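Local coordinates for protein 4-hydroxybenzoyl-CoA thioesterase (Pseudomonas sp. CBS3, PDB 1LO8) that hydrolyses 4-hydroxybenzoyl-CoA to 4-hydroxybenzoate and CoA, the last step in converting 4-chlorobenzoate to 4-hydroxybenzoate, and works as a homotetramer, at residues Phe92-Ser97 / Glu115-Ala120; Ile5-Arg10 / Asp32-Asn37. All blocks are in the same frame, centred on the assembly; numbering follows the deposited sequence.

Contact 1 (Phe92-Ser97 / Glu115-Ala120); sequences FVQRHS and EIRVFA. With 4CA (4-hydroxybenzyl coenzyme A), chain B.
Phe92, Val93 and Gln94 pair with Arg117, Ile116 and Glu115 in an antiparallel hairpin of the hot-dog fold, whose curved sheet wraps round the central helix 25-41. Phe92–Arg117 and Gln94–Glu115 are hydrogen-bonded pairs. Each exchanges two backbone bonds, so four amides and four carbonyls are satisfied. Phe92 N gives to Arg117 O at 3.0 Å, bent to 140° at the hydrogen. The return bond from Arg117 N to Phe92 O is straighter. Val93 and Ile116 form the non-hydrogen-bonded pair between them, where Ile116 CA and Val93 CA lend CA-H...O contacts to Phe92 O and Glu115 O.

On the face carrying Phe92, Gln94, Glu115 and Arg117, one buried oxygen gathers the donors: Glu115 OE1 accepts from three nitrogens. Arg117 grips it side-on with NE and NH2, both 2.7 Å from OE1, which lies in the guanidinium plane. His96 NE2 donates to Glu115 OE1 at 3.1 Å, with ring and carboxylate planes 84° apart. All three donors come from above the carboxylate plane, His96 most steeply. Glu115 OE2 has a weak hydrogen bond to Tyr24 OH of the second subunit. This cluster would probably favour a charged carboxylate. Other guanidinium bonds leave the two segments: NH2 also bridges to Asp32, and NH1 donates to Thr59 O. His96 ND1 is bonded to Thr82 OG1, and Gln94 OE1 probably to Ser35 OG.

The Phe92 ring stands over the backbone of Arg117, because chi1 of 65° sets CG between the backbone N and the carbonyl carbon. Its CE1 lies 3.6 Å from Phe119 CE2, the two rings oblique. Ile116 and Val118 turn to the bound 4-hydroxybenzyl-CoA. Ile116 CG2 meets the adenine N3A at 3.4 Å, while Arg117 NH1 comes within 3.6 Å of C6B of the benzyl ring.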
loop_
_atom_site.group_PDB
_atom_site.type_symbol
_atom_site.label_atom_id
_atom_site.label_comp_id
_atom_site.label_asym_id
_atom_site.label_seq_id
_atom_site.Cartn_x
_atom_site.Cartn_y
_atom_site.Cartn_z
ATOM N N PHE A 92 -3.516 11.265 -23.495
ATOM C CA PHE A 92 -4.691 10.519 -23.818
ATOM C C PHE A 92 -5.560 10.427 -22.581
ATOM O O PHE A 92 -5.051 10.447 -21.458
ATOM C CB PHE A 92 -4.356 9.168 -24.439
ATOM C CG PHE A 92 -3.644 8.215 -23.514
ATOM C CD1 PHE A 92 -2.252 8.211 -23.493
ATOM C CD2 PHE A 92 -4.333 7.341 -22.671
ATOM C CE1 PHE A 92 -1.562 7.346 -22.647
ATOM C CE2 PHE A 92 -3.664 6.447 -21.819
ATOM C CZ PHE A 92 -2.265 6.463 -21.819
ATOM N N VAL A 93 -6.845 10.387 -22.785
ATOM C CA VAL A 93 -7.751 10.322 -21.675
ATOM C C VAL A 93 -8.273 8.927 -21.540
ATOM O O VAL A 93 -8.963 8.453 -22.434
ATOM C CB VAL A 93 -8.932 11.290 -21.834
ATOM C CG1 VAL A 93 -9.709 11.394 -20.502
ATOM C CG2 VAL A 93 -8.445 12.685 -22.253
ATOM N N GLN A 94 -7.933 8.290 -20.422
ATOM C CA GLN A 94 -8.417 6.971 -20.145
ATOM C C GLN A 94 -9.517 7.091 -19.122
ATOM O O GLN A 94 -9.304 7.667 -18.060
ATOM C CB GLN A 94 -7.332 6.137 -19.483
ATOM C CG GLN A 94 -7.466 4.629 -19.733
ATOM C CD GLN A 94 -6.143 3.889 -19.563
ATOM O OE1 GLN A 94 -5.258 4.391 -18.883
ATOM N NE2 GLN A 94 -6.008 2.712 -20.144
ATOM N N ARG A 95 -10.656 6.512 -19.464
ATOM C CA ARG A 95 -11.832 6.523 -18.629
ATOM C C ARG A 95 -12.088 5.175 -17.967
ATOM O O ARG A 95 -11.977 4.115 -18.601
ATOM C CB ARG A 95 -13.027 6.878 -19.486
ATOM C CG ARG A 95 -14.328 6.566 -18.765
ATOM C CD ARG A 95 -15.419 7.447 -19.330
ATOM N NE ARG A 95 -15.133 8.833 -18.993
ATOM C CZ ARG A 95 -15.897 9.846 -19.379
ATOM N NH1 ARG A 95 -16.984 9.670 -20.115
ATOM N NH2 ARG A 95 -15.582 11.077 -19.024
ATOM N N HIS A 96 -12.439 5.197 -16.673
ATOM C CA HIS A 96 -12.724 3.962 -15.972
ATOM C C HIS A 96 -14.030 4.099 -15.229
ATOM O O HIS A 96 -14.388 5.157 -14.677
ATOM C CB HIS A 96 -11.639 3.544 -14.927
ATOM C CG HIS A 96 -10.217 3.652 -15.331
ATOM N ND1 HIS A 96 -9.586 2.579 -15.908
ATOM C CD2 HIS A 96 -9.364 4.700 -15.251
ATOM C CE1 HIS A 96 -8.344 2.951 -16.135
ATOM N NE2 HIS A 96 -8.181 4.228 -15.764
ATOM N N SER A 97 -14.763 3.040 -15.275
ATOM C CA SER A 97 -16.006 2.928 -14.554
ATOM C C SER A 97 -15.870 1.719 -13.639
ATOM O O SER A 97 -15.472 0.617 -14.076
ATOM C CB SER A 97 -17.251 2.823 -15.417
ATOM O OG SER A 97 -18.351 3.050 -14.548
ATOM N N GLU A 115 -8.646 9.506 -16.342
ATOM C CA GLU A 115 -7.237 9.696 -16.144
ATOM C C GLU A 115 -6.604 10.231 -17.388
ATOM O O GLU A 115 -6.815 9.648 -18.431
ATOM C CB GLU A 115 -6.469 8.397 -15.784
ATOM C CG GLU A 115 -6.895 7.832 -14.393
ATOM C CD GLU A 115 -6.119 6.599 -14.086
ATOM O OE1 GLU A 115 -5.683 5.896 -14.964
ATOM O OE2 GLU A 115 -6.024 6.338 -12.804
ATOM N N ILE A 116 -5.820 11.287 -17.254
ATOM C CA ILE A 116 -5.071 11.829 -18.361
ATOM C C ILE A 116 -3.655 11.357 -18.153
ATOM O O ILE A 116 -3.045 11.664 -17.141
ATOM C CB ILE A 116 -5.177 13.344 -18.496
ATOM C CG1 ILE A 116 -6.622 13.723 -18.619
ATOM C CG2 ILE A 116 -4.414 13.871 -19.712
ATOM C CD1 ILE A 116 -6.740 15.196 -19.022
ATOM N N ARG A 117 -3.159 10.566 -19.109
ATOM C CA ARG A 117 -1.834 10.003 -19.031
ATOM C C ARG A 117 -1.066 10.272 -20.304
ATOM O O ARG A 117 -1.610 10.731 -21.291
ATOM C CB ARG A 117 -1.896 8.472 -18.809
ATOM C CG ARG A 117 -2.581 7.978 -17.521
ATOM C CD ARG A 117 -2.803 6.488 -17.572
ATOM N NE ARG A 117 -3.377 5.955 -16.329
ATOM C CZ ARG A 117 -2.635 5.422 -15.365
ATOM N NH1 ARG A 117 -1.295 5.338 -15.399
ATOM N NH2 ARG A 117 -3.249 4.942 -14.310
ATOM N N VAL A 118 0.219 9.980 -20.272
ATOM C CA VAL A 118 1.059 10.133 -21.464
ATOM C C VAL A 118 2.034 8.955 -21.543
ATOM O O VAL A 118 2.360 8.316 -20.516
ATOM C CB VAL A 118 1.925 11.392 -21.383
ATOM C CG1 VAL A 118 1.164 12.655 -21.093
ATOM C CG2 VAL A 118 2.956 11.206 -20.267
ATOM N N PHE A 119 2.544 8.697 -22.760
ATOM C CA PHE A 119 3.572 7.680 -22.944
ATOM C C PHE A 119 4.846 8.412 -22.605
ATOM O O PHE A 119 4.972 9.523 -23.072
ATOM C CB PHE A 119 3.642 7.183 -24.362
ATOM C CG PHE A 119 2.574 6.158 -24.534
ATOM C CD1 PHE A 119 2.774 4.837 -24.136
ATOM C CD2 PHE A 119 1.337 6.511 -25.065
ATOM C CE1 PHE A 119 1.772 3.878 -24.270
ATOM C CE2 PHE A 119 0.322 5.558 -25.190
ATOM C CZ PHE A 119 0.537 4.237 -24.799
ATOM N N ALA A 120 5.719 7.857 -21.755
ATOM C CA ALA A 120 6.897 8.594 -21.377
ATOM C C ALA A 120 8.175 7.818 -21.417
ATOM O O ALA A 120 8.262 6.605 -21.299
ATOM C CB ALA A 120 6.823 9.118 -19.957
HETATM N N1A 4CA B . -3.954 17.969 -17.695
HETATM C C2A 4CA B . -4.169 17.484 -18.963
HETATM N N3A 4CA B . -3.300 17.112 -19.852
HETATM C C4A 4CA B . -2.052 17.255 -19.386
HETATM C C5A 4CA B . -1.679 17.748 -18.156
HETATM C C6A 4CA B . -2.701 18.106 -17.246
HETATM N N6A 4CA B . -2.511 18.569 -16.020
HETATM N N7A 4CA B . -0.288 17.771 -18.036
HETATM C C8A 4CA B . 0.150 17.297 -19.215
HETATM N N9A 4CA B . -0.878 17.029 -20.061
HETATM C C1D 4CA B . -0.767 16.711 -21.457
HETATM C C2D 4CA B . -0.007 17.904 -21.984
HETATM O O2D 4CA B . -0.880 18.943 -22.429
HETATM C C3D 4CA B . 0.619 17.365 -23.223
HETATM O O3D 4CA B . -0.322 17.457 -24.268
HETATM P P3D 4CA B . -0.576 17.477 -25.745
HETATM O O7A 4CA B . -1.414 18.702 -26.026
HETATM O O8A 4CA B . 0.757 17.496 -26.462
HETATM O O9A 4CA B . -1.336 16.249 -26.162
HETATM C C4D 4CA B . 0.968 15.962 -22.809
HETATM O O4D 4CA B . 0.155 15.704 -21.603
HETATM C C5D 4CA B . 2.458 15.931 -22.526
HETATM O O5D 4CA B . 2.738 16.971 -21.571
HETATM P P1A 4CA B . 3.899 17.946 -21.953
HETATM O O1A 4CA B . 3.809 19.108 -21.026
HETATM O O2A 4CA B . 3.609 18.360 -23.347
HETATM O O3A 4CA B . 5.270 17.244 -21.887
HETATM P P2A 4CA B . 6.374 17.091 -20.693
HETATM O O4A 4CA B . 7.325 16.022 -21.113
HETATM O O5A 4CA B . 7.105 18.373 -20.587
HETATM O O6A 4CA B . 5.714 16.760 -19.229
HETATM C CBP 4CA B . 5.530 14.810 -17.885
HETATM C CCP 4CA B . 5.169 15.450 -19.220
HETATM C CDP 4CA B . 7.047 14.526 -17.768
HETATM C CEP 4CA B . 4.697 13.542 -17.667
HETATM C CAP 4CA B . 5.268 15.794 -16.745
HETATM O OAP 4CA B . 3.854 16.086 -16.682
HETATM C C9P 4CA B . 5.367 15.055 -15.393
HETATM O O9P 4CA B . 6.418 14.590 -14.937
HETATM N N8P 4CA B . 4.157 14.882 -14.626
HETATM C C7P 4CA B . 4.426 14.064 -13.437
HETATM C C6P 4CA B . 4.064 12.614 -13.735
HETATM C C5P 4CA B . 3.990 11.810 -12.416
HETATM O O5P 4CA B . 4.889 11.748 -11.608
HETATM N N4P 4CA B . 2.718 11.205 -12.106
HETATM C C3P 4CA B . 2.752 10.461 -10.845
HETATM C C2P 4CA B . 3.332 9.056 -11.045
HETATM S S1P 4CA B . 2.556 7.966 -12.259
HETATM C C1B 4CA B . 3.301 6.397 -12.043
HETATM C C2B 4CA B . 3.177 5.517 -13.196
HETATM C C3B 4CA B . 4.252 5.427 -14.107
HETATM C C4B 4CA B . 4.151 4.570 -15.222
HETATM C C5B 4CA B . 2.983 3.793 -15.403
HETATM O O2B 4CA B . 2.932 2.843 -16.402
HETATM C C6B 4CA B . 1.884 3.935 -14.509
HETATM C C7B 4CA B . 2.003 4.749 -13.363
#

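Contact 2 (Ile5-Arg10 / Asp32-Asn37); sequences ITMQQR and DAASRN. With 4CA (4-hydroxybenzyl coenzyme A), chain B.
Met7 reaches from strand 5-10 to helix 32-37, which runs at 140° to it. Its CB lies 3.6 Å from Asn37 ND2, and CG follows at 4.0 Å from the same nitrogen. With chi1 at 79°, CG sits between the backbone N and the carbonyl carbon, which carries the thioether SD past Asn37 ND2 at 3.7 Å and Ala34 CA at 3.8 Å. A bend at chi3 brings CE to Ala34 CB at 3.8 Å and to Ala33 CB at 3.9 Å. This is the hot-dog packing of the long central helix against the sheet, here at strand 4-10, which pairs with strand 77-87. No direct hydrogen bond joins the two segments. One water does: it donates to Thr6 O and accepts from Asn37 ND2, 2.6 Å away. Asn37 OD1 is held by Lys41. Ile5 CG2 also packs on Asn37 ND2. Asp32 points from the helix to the ligand, its OD1 3.3 Å from C6B of the benzyl ring. An alanine in place of Asp32 would probably leave Arg117 NH2 without this carboxylate and Trp23 NE1 of the second subunit without its acceptor.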
loop_
_atom_site.group_PDB
_atom_site.type_symbol
_atom_site.label_atom_id
_atom_site.label_comp_id
_atom_site.label_asym_id
_atom_site.label_seq_id
_atom_site.Cartn_x
_atom_site.Cartn_y
_atom_site.Cartn_z
ATOM N N ILE A 5 -12.102 -2.517 -22.087
ATOM C CA ILE A 5 -11.646 -3.753 -21.480
ATOM C C ILE A 5 -12.196 -3.868 -20.065
ATOM O O ILE A 5 -12.359 -2.905 -19.312
ATOM C CB ILE A 5 -10.146 -3.883 -21.511
ATOM C CG1 ILE A 5 -9.631 -3.606 -22.926
ATOM C CG2 ILE A 5 -9.709 -5.254 -21.005
ATOM C CD1 ILE A 5 -9.305 -4.856 -23.675
ATOM N N THR A 6 -12.541 -5.065 -19.695
ATOM C CA THR A 6 -13.093 -5.222 -18.358
ATOM C C THR A 6 -12.208 -6.088 -17.424
ATOM O O THR A 6 -11.528 -7.038 -17.832
ATOM C CB THR A 6 -14.511 -5.789 -18.460
ATOM O OG1 THR A 6 -15.303 -4.919 -19.206
ATOM C CG2 THR A 6 -15.126 -5.954 -17.073
ATOM N N MET A 7 -12.156 -5.741 -16.151
ATOM C CA MET A 7 -11.372 -6.531 -15.238
ATOM C C MET A 7 -12.036 -6.538 -13.915
ATOM O O MET A 7 -12.778 -5.645 -13.605
ATOM C CB MET A 7 -9.853 -6.330 -15.226
ATOM C CG MET A 7 -9.407 -5.117 -14.472
ATOM S SD MET A 7 -7.614 -5.112 -14.239
ATOM C CE MET A 7 -7.689 -4.277 -12.628
ATOM N N GLN A 8 -11.797 -7.592 -13.182
ATOM C CA GLN A 8 -12.377 -7.802 -11.883
ATOM C C GLN A 8 -11.357 -7.637 -10.799
ATOM O O GLN A 8 -10.186 -7.878 -10.996
ATOM C CB GLN A 8 -12.985 -9.203 -11.828
ATOM C CG GLN A 8 -14.254 -9.335 -12.699
ATOM C CD GLN A 8 -15.232 -10.307 -12.100
ATOM O OE1 GLN A 8 -16.378 -9.910 -11.827
ATOM N NE2 GLN A 8 -14.762 -11.538 -11.852
ATOM N N GLN A 9 -11.807 -7.215 -9.658
ATOM C CA GLN A 9 -10.886 -7.008 -8.605
ATOM C C GLN A 9 -11.618 -7.306 -7.341
ATOM O O GLN A 9 -12.681 -6.746 -7.142
ATOM C CB GLN A 9 -10.444 -5.533 -8.643
ATOM C CG GLN A 9 -9.558 -5.202 -7.454
ATOM C CD GLN A 9 -8.314 -5.994 -7.670
ATOM O OE1 GLN A 9 -7.791 -5.939 -8.803
ATOM N NE2 GLN A 9 -7.941 -6.779 -6.637
ATOM N N ARG A 10 -11.063 -8.222 -6.529
ATOM C CA ARG A 10 -11.672 -8.573 -5.261
ATOM C C ARG A 10 -11.118 -7.709 -4.136
ATOM O O ARG A 10 -9.906 -7.503 -4.046
ATOM C CB ARG A 10 -11.517 -10.056 -4.950
ATOM C CG ARG A 10 -12.289 -10.361 -3.695
ATOM C CD ARG A 10 -12.653 -11.827 -3.437
ATOM N NE ARG A 10 -12.088 -13.067 -4.019
ATOM C CZ ARG A 10 -11.159 -13.864 -3.457
ATOM N NH1 ARG A 10 -10.532 -13.505 -2.310
ATOM N NH2 ARG A 10 -10.863 -15.027 -4.079
ATOM N N ASP A 32 -4.860 1.917 -11.725
ATOM C CA ASP A 32 -3.557 1.878 -12.398
ATOM C C ASP A 32 -3.336 0.512 -13.034
ATOM O O ASP A 32 -2.767 0.422 -14.127
ATOM C CB ASP A 32 -2.375 2.119 -11.441
ATOM C CG ASP A 32 -1.129 2.377 -12.273
ATOM O OD1 ASP A 32 -1.092 3.203 -13.176
ATOM O OD2 ASP A 32 -0.099 1.660 -11.934
ATOM N N ALA A 33 -3.822 -0.553 -12.362
ATOM C CA ALA A 33 -3.709 -1.914 -12.907
ATOM C C ALA A 33 -4.621 -2.071 -14.105
ATOM O O ALA A 33 -4.272 -2.729 -15.106
ATOM C CB ALA A 33 -4.059 -2.994 -11.885
ATOM N N ALA A 34 -5.792 -1.442 -14.015
ATOM C CA ALA A 34 -6.757 -1.496 -15.099
ATOM C C ALA A 34 -6.276 -0.726 -16.326
ATOM O O ALA A 34 -6.515 -1.064 -17.508
ATOM C CB ALA A 34 -8.049 -0.977 -14.538
ATOM N N SER A 35 -5.505 0.318 -16.046
ATOM C CA SER A 35 -4.949 1.124 -17.089
ATOM C C SER A 35 -3.983 0.320 -17.924
ATOM O O SER A 35 -4.028 0.314 -19.154
ATOM C CB SER A 35 -4.216 2.297 -16.484
ATOM O OG SER A 35 -3.435 2.911 -17.485
ATOM N N ARG A 36 -3.061 -0.346 -17.259
ATOM C CA ARG A 36 -2.031 -1.148 -17.950
ATOM C C ARG A 36 -2.645 -2.405 -18.555
ATOM O O ARG A 36 -2.302 -2.814 -19.657
ATOM C CB ARG A 36 -0.928 -1.519 -16.963
ATOM C CG ARG A 36 0.410 -1.876 -17.583
ATOM C CD ARG A 36 1.434 -2.275 -16.532
ATOM N NE ARG A 36 1.015 -3.413 -15.699
ATOM C CZ ARG A 36 1.270 -4.671 -16.052
ATOM N NH1 ARG A 36 1.874 -4.928 -17.202
ATOM N NH2 ARG A 36 0.879 -5.686 -15.255
ATOM N N ASN A 37 -3.558 -3.035 -17.792
ATOM C CA ASN A 37 -4.256 -4.217 -18.291
ATOM C C ASN A 37 -4.877 -3.932 -19.673
ATOM O O ASN A 37 -4.851 -4.785 -20.554
ATOM C CB ASN A 37 -5.386 -4.636 -17.312
ATOM C CG ASN A 37 -6.126 -5.886 -17.763
ATOM O OD1 ASN A 37 -5.512 -6.935 -17.947
ATOM N ND2 ASN A 37 -7.456 -5.845 -17.898
HETATM N N1A 4CA B . -3.954 17.969 -17.695
HETATM C C2A 4CA B . -4.169 17.484 -18.963
HETATM N N3A 4CA B . -3.300 17.112 -19.852
HETATM C C4A 4CA B . -2.052 17.255 -19.386
HETATM C C5A 4CA B . -1.679 17.748 -18.156
HETATM C C6A 4CA B . -2.701 18.106 -17.246
HETATM N N6A 4CA B . -2.511 18.569 -16.020
HETATM N N7A 4CA B . -0.288 17.771 -18.036
HETATM C C8A 4CA B . 0.150 17.297 -19.215
HETATM N N9A 4CA B . -0.878 17.029 -20.061
HETATM C C1D 4CA B . -0.767 16.711 -21.457
HETATM C C2D 4CA B . -0.007 17.904 -21.984
HETATM O O2D 4CA B . -0.880 18.943 -22.429
HETATM C C3D 4CA B . 0.619 17.365 -23.223
HETATM O O3D 4CA B . -0.322 17.457 -24.268
HETATM P P3D 4CA B . -0.576 17.477 -25.745
HETATM O O7A 4CA B . -1.414 18.702 -26.026
HETATM O O8A 4CA B . 0.757 17.496 -26.462
HETATM O O9A 4CA B . -1.336 16.249 -26.162
HETATM C C4D 4CA B . 0.968 15.962 -22.809
HETATM O O4D 4CA B . 0.155 15.704 -21.603
HETATM C C5D 4CA B . 2.458 15.931 -22.526
HETATM O O5D 4CA B . 2.738 16.971 -21.571
HETATM P P1A 4CA B . 3.899 17.946 -21.953
HETATM O O1A 4CA B . 3.809 19.108 -21.026
HETATM O O2A 4CA B . 3.609 18.360 -23.347
HETATM O O3A 4CA B . 5.270 17.244 -21.887
HETATM P P2A 4CA B . 6.374 17.091 -20.693
HETATM O O4A 4CA B . 7.325 16.022 -21.113
HETATM O O5A 4CA B . 7.105 18.373 -20.587
HETATM O O6A 4CA B . 5.714 16.760 -19.229
HETATM C CBP 4CA B . 5.530 14.810 -17.885
HETATM C CCP 4CA B . 5.169 15.450 -19.220
HETATM C CDP 4CA B . 7.047 14.526 -17.768
HETATM C CEP 4CA B . 4.697 13.542 -17.667
HETATM C CAP 4CA B . 5.268 15.794 -16.745
HETATM O OAP 4CA B . 3.854 16.086 -16.682
HETATM C C9P 4CA B . 5.367 15.055 -15.393
HETATM O O9P 4CA B . 6.418 14.590 -14.937
HETATM N N8P 4CA B . 4.157 14.882 -14.626
HETATM C C7P 4CA B . 4.426 14.064 -13.437
HETATM C C6P 4CA B . 4.064 12.614 -13.735
HETATM C C5P 4CA B . 3.990 11.810 -12.416
HETATM O O5P 4CA B . 4.889 11.748 -11.608
HETATM N N4P 4CA B . 2.718 11.205 -12.106
HETATM C C3P 4CA B . 2.752 10.461 -10.845
HETATM C C2P 4CA B . 3.332 9.056 -11.045
HETATM S S1P 4CA B . 2.556 7.966 -12.259
HETATM C C1B 4CA B . 3.301 6.397 -12.043
HETATM C C2B 4CA B . 3.177 5.517 -13.196
HETATM C C3B 4CA B . 4.252 5.427 -14.107
HETATM C C4B 4CA B . 4.151 4.570 -15.222
HETATM C C5B 4CA B . 2.983 3.793 -15.403
HETATM O O2B 4CA B . 2.932 2.843 -16.402
HETATM C C6B 4CA B . 1.884 3.935 -14.509
HETATM C C7B 4CA B . 2.003 4.749 -13.363
HETATM O O HOH W 1 -8.961 -7.867 -18.668
#

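Contact 1 and contact 2 lie with their centres 13 Å apart and meet along helix 25-41. Contact 2 packs that helix on strand 4-10, and contact 1 is the hairpin further along the same sheet. Two polar pairs join them. Arg117 NH2 is 3.0 Å from Asp32 OD1 in a salt bridge, and Gln94 OE1 lies 2.7 Å from Ser35 OG, a probable hydrogen bond. Arg117 and Asp32 both border the benzyl ring of the bound 4-hydroxybenzyl-CoA, a substrate analogue with a thioether in place of the thioester. The hairpin also meets its adenine and pantetheine. Phe119 lies about 3 Å, between side chains, from the substrate-binding Thr59. The side chain of Asn37 is about 10 Å from that of the substrate-binding Trp47, so this end of contact 2 is set back from the pocket.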